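Local coordinates for protein tumor necrosis factor ligand superfamily member 13 (PDB 1U5Y) that acts as a homotrimeric cytokine of the tumour necrosis factor family, binding the receptors TACI and BCMA and helping to regulate tumour cell growth, at the interface of chains A and B. Coordinates in Å, arbitrary orientation; residue numbers count along the deposited sequence, not the author numbering. Chains: chain A/B, Tumor necrosis factor ligand superfamily member 13.

Contact 1: the interface of chains A and B. Residues chain A 54, 106, 140; chain B 5, 7, 54, 138.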
# COMPACT_ATOMS: atom_id res chain seq x y z
N LEU A 54 -12.11 -1.43 2.83
CA LEU A 54 -10.68 -1.28 2.64
C LEU A 54 -10.14 -0.54 3.87
O LEU A 54 -10.64 0.52 4.25
CB LEU A 54 -10.43 -0.49 1.37
CG LEU A 54 -9.01 -0.03 1.03
CD1 LEU A 54 -8.08 -1.19 1.00
CD2 LEU A 54 -9.05 0.65 -0.34
N VAL A 106 -8.55 -5.76 2.72
CA VAL A 106 -10.01 -5.69 2.71
C VAL A 106 -10.59 -6.72 3.68
O VAL A 106 -10.19 -7.89 3.64
CB VAL A 106 -10.55 -5.91 1.28
CG1 VAL A 106 -12.06 -5.83 1.25
CG2 VAL A 106 -9.97 -4.86 0.34
N LEU A 140 -16.86 -0.57 0.92
CA LEU A 140 -16.78 -1.06 -0.47
C LEU A 140 -18.08 -1.70 -0.94
O LEU A 140 -18.16 -2.12 -2.08
CB LEU A 140 -15.69 -2.12 -0.60
CG LEU A 140 -14.24 -1.68 -0.47
CD1 LEU A 140 -13.33 -2.90 -0.70
CD2 LEU A 140 -13.94 -0.57 -1.44
OXT LEU A 140 -19.07 -1.85 -0.22
N HIS B 5 -19.90 -4.03 -4.64
CA HIS B 5 -18.66 -4.45 -5.35
C HIS B 5 -18.18 -5.88 -4.97
O HIS B 5 -18.20 -6.25 -3.80
CB HIS B 5 -17.51 -3.45 -5.05
CG HIS B 5 -17.73 -2.06 -5.58
ND1 HIS B 5 -16.89 -1.48 -6.51
CD2 HIS B 5 -18.67 -1.12 -5.29
CE1 HIS B 5 -17.31 -0.26 -6.78
NE2 HIS B 5 -18.39 -0.01 -6.05
N VAL B 7 -15.40 -8.85 -4.31
CA VAL B 7 -14.11 -8.82 -3.60
C VAL B 7 -13.55 -10.18 -3.21
O VAL B 7 -14.26 -11.15 -3.12
CB VAL B 7 -14.14 -7.87 -2.35
CG1 VAL B 7 -15.24 -6.80 -2.48
CG2 VAL B 7 -14.29 -8.62 -1.06
N LEU B 54 -8.93 -3.18 -8.31
CA LEU B 54 -7.83 -2.97 -7.40
C LEU B 54 -7.26 -4.33 -6.97
O LEU B 54 -7.97 -5.25 -6.60
CB LEU B 54 -8.27 -2.18 -6.18
CG LEU B 54 -7.17 -2.01 -5.12
CD1 LEU B 54 -6.06 -1.10 -5.60
CD2 LEU B 54 -7.73 -1.45 -3.85
N VAL B 138 -10.50 -6.07 -5.44
CA VAL B 138 -11.76 -5.35 -5.35
C VAL B 138 -12.11 -4.91 -6.75
O VAL B 138 -11.31 -4.18 -7.35
CB VAL B 138 -11.65 -4.02 -4.56
CG1 VAL B 138 -13.02 -3.30 -4.54
CG2 VAL B 138 -11.08 -4.22 -3.14

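Contact 2: the interface of chains A and B. Residues chain A 83-85, 103-104; chain B 58, 130-131, 134.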
# COMPACT_ATOMS: atom_id res chain seq x y z
N LEU A 83 -5.88 -8.37 11.70
CA LEU A 83 -6.24 -8.24 10.30
C LEU A 83 -4.98 -8.24 9.46
O LEU A 83 -4.86 -9.03 8.51
CB LEU A 83 -7.01 -6.92 10.06
CG LEU A 83 -8.20 -6.67 10.97
CD1 LEU A 83 -8.95 -5.44 10.49
CD2 LEU A 83 -9.09 -7.94 10.99
N PHE A 84 -4.04 -7.35 9.80
CA PHE A 84 -2.75 -7.33 9.14
C PHE A 84 -1.70 -6.60 9.93
O PHE A 84 -1.99 -5.85 10.84
CB PHE A 84 -2.85 -6.72 7.74
CG PHE A 84 -3.26 -5.27 7.72
CD1 PHE A 84 -2.30 -4.27 7.72
CD2 PHE A 84 -4.59 -4.91 7.65
CE1 PHE A 84 -2.68 -2.93 7.69
CE2 PHE A 84 -4.98 -3.56 7.61
CZ PHE A 84 -4.03 -2.58 7.62
N ARG A 85 -0.46 -6.84 9.53
CA ARG A 85 0.69 -6.29 10.21
C ARG A 85 1.73 -5.85 9.19
O ARG A 85 1.93 -6.49 8.16
CB ARG A 85 1.24 -7.32 11.21
CG ARG A 85 2.69 -7.66 11.07
CD ARG A 85 3.35 -8.22 12.32
NE ARG A 85 2.43 -8.84 13.27
CZ ARG A 85 2.61 -8.83 14.59
NH1 ARG A 85 3.67 -8.23 15.12
NH2 ARG A 85 1.72 -9.43 15.39
N SER A 103 0.71 -0.79 5.11
CA SER A 103 -0.02 -1.98 4.71
C SER A 103 -1.52 -1.67 4.62
O SER A 103 -2.02 -0.67 5.13
CB SER A 103 0.25 -3.15 5.65
OG SER A 103 -0.42 -4.34 5.23
N ALA A 104 -2.22 -2.54 3.92
CA ALA A 104 -3.64 -2.37 3.69
C ALA A 104 -4.25 -3.72 3.28
O ALA A 104 -3.56 -4.60 2.78
CB ALA A 104 -3.87 -1.33 2.61
N GLN B 58 0.92 -8.35 -0.33
CA GLN B 58 2.00 -8.25 0.65
C GLN B 58 2.63 -9.62 0.87
O GLN B 58 1.95 -10.64 0.89
CB GLN B 58 1.49 -7.66 1.95
CG GLN B 58 2.57 -7.50 3.04
CD GLN B 58 2.06 -6.79 4.29
OE1 GLN B 58 1.67 -5.62 4.23
NE2 GLN B 58 2.08 -7.49 5.43
N PRO B 130 -1.34 -15.35 7.75
CA PRO B 130 -2.36 -14.63 6.98
C PRO B 130 -2.38 -13.12 7.24
O PRO B 130 -2.91 -12.37 6.41
CB PRO B 130 -3.66 -15.33 7.39
CG PRO B 130 -3.38 -15.94 8.65
CD PRO B 130 -1.93 -16.29 8.71
N HIS B 131 -1.79 -12.69 8.35
CA HIS B 131 -1.62 -11.27 8.68
C HIS B 131 -0.39 -10.63 8.01
O HIS B 131 -0.28 -9.41 7.95
CB HIS B 131 -1.47 -11.04 10.20
CG HIS B 131 -2.26 -11.99 11.05
ND1 HIS B 131 -1.68 -12.85 11.95
CD2 HIS B 131 -3.60 -12.18 11.14
CE1 HIS B 131 -2.63 -13.55 12.55
NE2 HIS B 131 -3.80 -13.17 12.08
N PHE B 134 -0.49 -11.84 2.10
CA PHE B 134 -1.84 -11.89 1.57
C PHE B 134 -1.97 -11.27 0.19
O PHE B 134 -1.05 -10.58 -0.29
CB PHE B 134 -2.84 -11.24 2.55
CG PHE B 134 -2.47 -9.87 3.00
CD1 PHE B 134 -1.89 -9.67 4.25
CD2 PHE B 134 -2.69 -8.77 2.20
CE1 PHE B 134 -1.54 -8.41 4.67
CE2 PHE B 134 -2.35 -7.51 2.63
CZ PHE B 134 -1.79 -7.33 3.87
O HOH W 1 -5.04 -10.76 6.42

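Contact 3: the interface of chains A and B. Residues chain A 85-88, 101-103; chain B 58, 100.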
# COMPACT_ATOMS: atom_id res chain seq x y z
N ARG A 85 -0.46 -6.84 9.53
CA ARG A 85 0.69 -6.29 10.21
C ARG A 85 1.73 -5.85 9.19
O ARG A 85 1.93 -6.49 8.16
CB ARG A 85 1.24 -7.32 11.21
CG ARG A 85 2.69 -7.66 11.07
CD ARG A 85 3.35 -8.22 12.32
NE ARG A 85 2.43 -8.84 13.27
CZ ARG A 85 2.61 -8.83 14.59
NH1 ARG A 85 3.67 -8.23 15.12
NH2 ARG A 85 1.72 -9.43 15.39
N CYS A 86 2.39 -4.74 9.49
CA CYS A 86 3.45 -4.24 8.65
C CYS A 86 4.73 -4.44 9.45
O CYS A 86 4.80 -4.10 10.63
CB CYS A 86 3.22 -2.77 8.36
SG CYS A 86 4.32 -2.10 7.11
N ILE A 87 5.75 -5.01 8.82
CA ILE A 87 7.03 -5.18 9.47
C ILE A 87 8.13 -4.51 8.65
O ILE A 87 8.22 -4.68 7.42
CB ILE A 87 7.36 -6.68 9.66
CG1 ILE A 87 6.35 -7.31 10.62
CG2 ILE A 87 8.75 -6.84 10.22
CD1 ILE A 87 6.27 -8.82 10.57
N ARG A 88 8.98 -3.76 9.34
CA ARG A 88 10.11 -3.14 8.69
C ARG A 88 11.32 -3.13 9.58
O ARG A 88 11.22 -2.90 10.79
CB ARG A 88 9.77 -1.72 8.17
CG ARG A 88 10.81 -1.25 7.16
CD ARG A 88 10.38 -0.41 5.93
NE ARG A 88 9.01 -0.49 5.38
CZ ARG A 88 8.36 -1.57 4.95
NH1 ARG A 88 8.86 -2.79 5.06
NH2 ARG A 88 7.14 -1.43 4.43
N CYS A 101 6.06 2.50 7.07
CA CYS A 101 5.54 1.16 6.92
C CYS A 101 4.06 1.28 6.56
O CYS A 101 3.26 1.78 7.34
CB CYS A 101 5.74 0.36 8.21
SG CYS A 101 6.04 -1.39 7.91
N TYR A 102 3.73 0.84 5.34
CA TYR A 102 2.37 0.93 4.81
C TYR A 102 1.89 -0.49 4.60
O TYR A 102 2.59 -1.30 4.03
CB TYR A 102 2.35 1.68 3.46
CG TYR A 102 0.98 1.78 2.85
CD1 TYR A 102 0.17 2.91 3.03
CD2 TYR A 102 0.45 0.71 2.13
CE1 TYR A 102 -1.11 2.97 2.49
CE2 TYR A 102 -0.82 0.78 1.57
CZ TYR A 102 -1.60 1.90 1.76
OH TYR A 102 -2.84 1.94 1.18
N SER A 103 0.71 -0.79 5.11
CA SER A 103 -0.02 -1.98 4.71
C SER A 103 -1.52 -1.67 4.62
O SER A 103 -2.02 -0.67 5.13
CB SER A 103 0.25 -3.15 5.65
OG SER A 103 -0.42 -4.34 5.23
N GLN B 58 0.92 -8.35 -0.33
CA GLN B 58 2.00 -8.25 0.65
C GLN B 58 2.63 -9.62 0.87
O GLN B 58 1.95 -10.64 0.89
CB GLN B 58 1.49 -7.66 1.95
CG GLN B 58 2.57 -7.50 3.04
CD GLN B 58 2.06 -6.79 4.29
OE1 GLN B 58 1.67 -5.62 4.23
NE2 GLN B 58 2.08 -7.49 5.43
N SER B 100 8.00 -6.70 5.48
CA SER B 100 6.83 -6.96 4.68
C SER B 100 6.93 -6.07 3.45
O SER B 100 7.35 -4.91 3.54
CB SER B 100 5.56 -6.68 5.47
OG SER B 100 5.61 -5.42 6.09
O HOH W 2 4.29 -3.99 4.19

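Contact 1: the interface of chains A and B
This is an apolar subunit interface of the APRIL homotrimer, in which aliphatic side chains from the TNF homology domains of two neighbouring copies pack together and help hold the trimer. Its centre is B:Val138, on strand 134-139, which meets two residues of chain A at once. A:Leu140, the C-terminal residue, reaches toward it tip to tip: the CD1 methyl of A:Leu140 lies 3.6 Å from CG2 of B:Val138 and 3.9 Å from its CG1, so it sits against both branches of the valine. The leucine CG is anti to its carbonyl carbon (chi1 -69°), which turns the side chain away from the terminal carboxylate and in among the other aliphatic groups. A:Val106, on strand 99-109, approaches the same valine obliquely, and its CG2 is 3.7 Å from CG2 of B:Val138. One valine methyl thus has neighbours from two different segments of chain A.

B:Val7 borders the patch through CG2, near CG1 of A:Val106. At one end the C-terminal carboxylate of A:Leu140 comes up beside the poorly ordered B:His5, a contact that carries little weight. On the opposite flank of the core the two copies of Leu54 face each other in a looser contact, CD2 of A:Leu54 standing 4.3 Å from CD2 of B:Leu54.

Contact 2: the interface of chains A and B
The hydroxyl OG of A:Ser103 donates to the side-chain carbonyl OE1 of B:Gln58 at 2.7 Å, tilted 30° from the plane of that carbonyl. At the other branch of the same amide, NE2 gives a hydrogen to the backbone O of A:Arg85 at 2.9 Å, nearly in line with the C=O of A:Arg85, whose oxygen lies close to the plane of the glutamine amide. With both ends engaged by chain A, the rotation of the amide is fixed. B:Gln58 gets there by an extended chain, its CG anti to the backbone N (chi1 -179°).

Farther along chain B, the backbone O of B:His131 accepts from the backbone N of A:Arg85 at 3.0 Å. A:Arg85 is therefore held through its main chain at both N and O, while its side chain is poorly ordered. A water joins the backbone O of A:Leu83 to that of B:Pro130, 2.7 Å from each.

Between these polar links lies the ring of B:Phe134. Its CE1 touches CB of A:Phe84 at 3.7 Å, and OG of A:Ser103 lies in plane at its edge. The ring of A:Phe84 turns one face to CA of A:Ala104 in its own chain. The site combines aromatic packing with directional bonds, which probably helps set the register of neighbouring subunits in the trimer.

Contact 3: the interface of chains A and B
B:Ser100 reaches into chain A with a short side chain. Its CB comes within 3.8 Å of the backbone N of A:Ile87, and one bond farther OG sits between the backbone N and the carbonyl carbon of its own residue (chi1 49°). There the hydroxyl accepts from the backbone N of A:Ile87 at 2.8 Å and donates to the backbone O of the same residue at 3.0 Å. A water 2.7 Å from this OG lies on the way to the backbone O of A:Tyr102, 3.2 Å from the water. SG of A:Cys86 also lies near the hydroxyl.

The main chain of B:Ser100 adds to the grip. Its N donates to O of A:Ile87 at 2.8 Å, so that oxygen takes two donors from one serine, which arrive from opposite faces of its carbonyl plane. The O of B:Ser100 in turn accepts from NH1 of A:Arg88 at 3.0 Å, in the carbonyl plane and at the edge of the guanidinium. To bring NH1 there, the arginine bends at chi2 and chi3, and SG of A:Cys101 lies over the rim of one face of the guanidinium, 3.6 Å above its plane.

That sulfur belongs to the disulfide between A:Cys86 and A:Cys101, which ties the segment just after strand 79-85 to strand 99-109. B:Ser100 opens the corresponding strand 100-109 of its own chain, so the start of that strand docks beside the disulfide-linked part of the neighbouring fold.

The contacts run down one subunit boundary of the trimer. Contact 1 lies nearest the chain termini, its C-alpha centre about 15 Å from that of contact 2 and about 19 Å from that of contact 3. Contacts 2 and 3 are only about 7 Å apart and share A:Arg85, A:Ser103 and B:Gln58, so they run into each other, hydrogen bonds flanking the aromatic contact of contact 2. In chain A, strand 99-109 takes part in all three; in chain B, strand 51-60 does so too, and strand 134-139 serves contacts 1 and 2. Aliphatic packing at one end thus passes into directional bonding at the other, along the same strands.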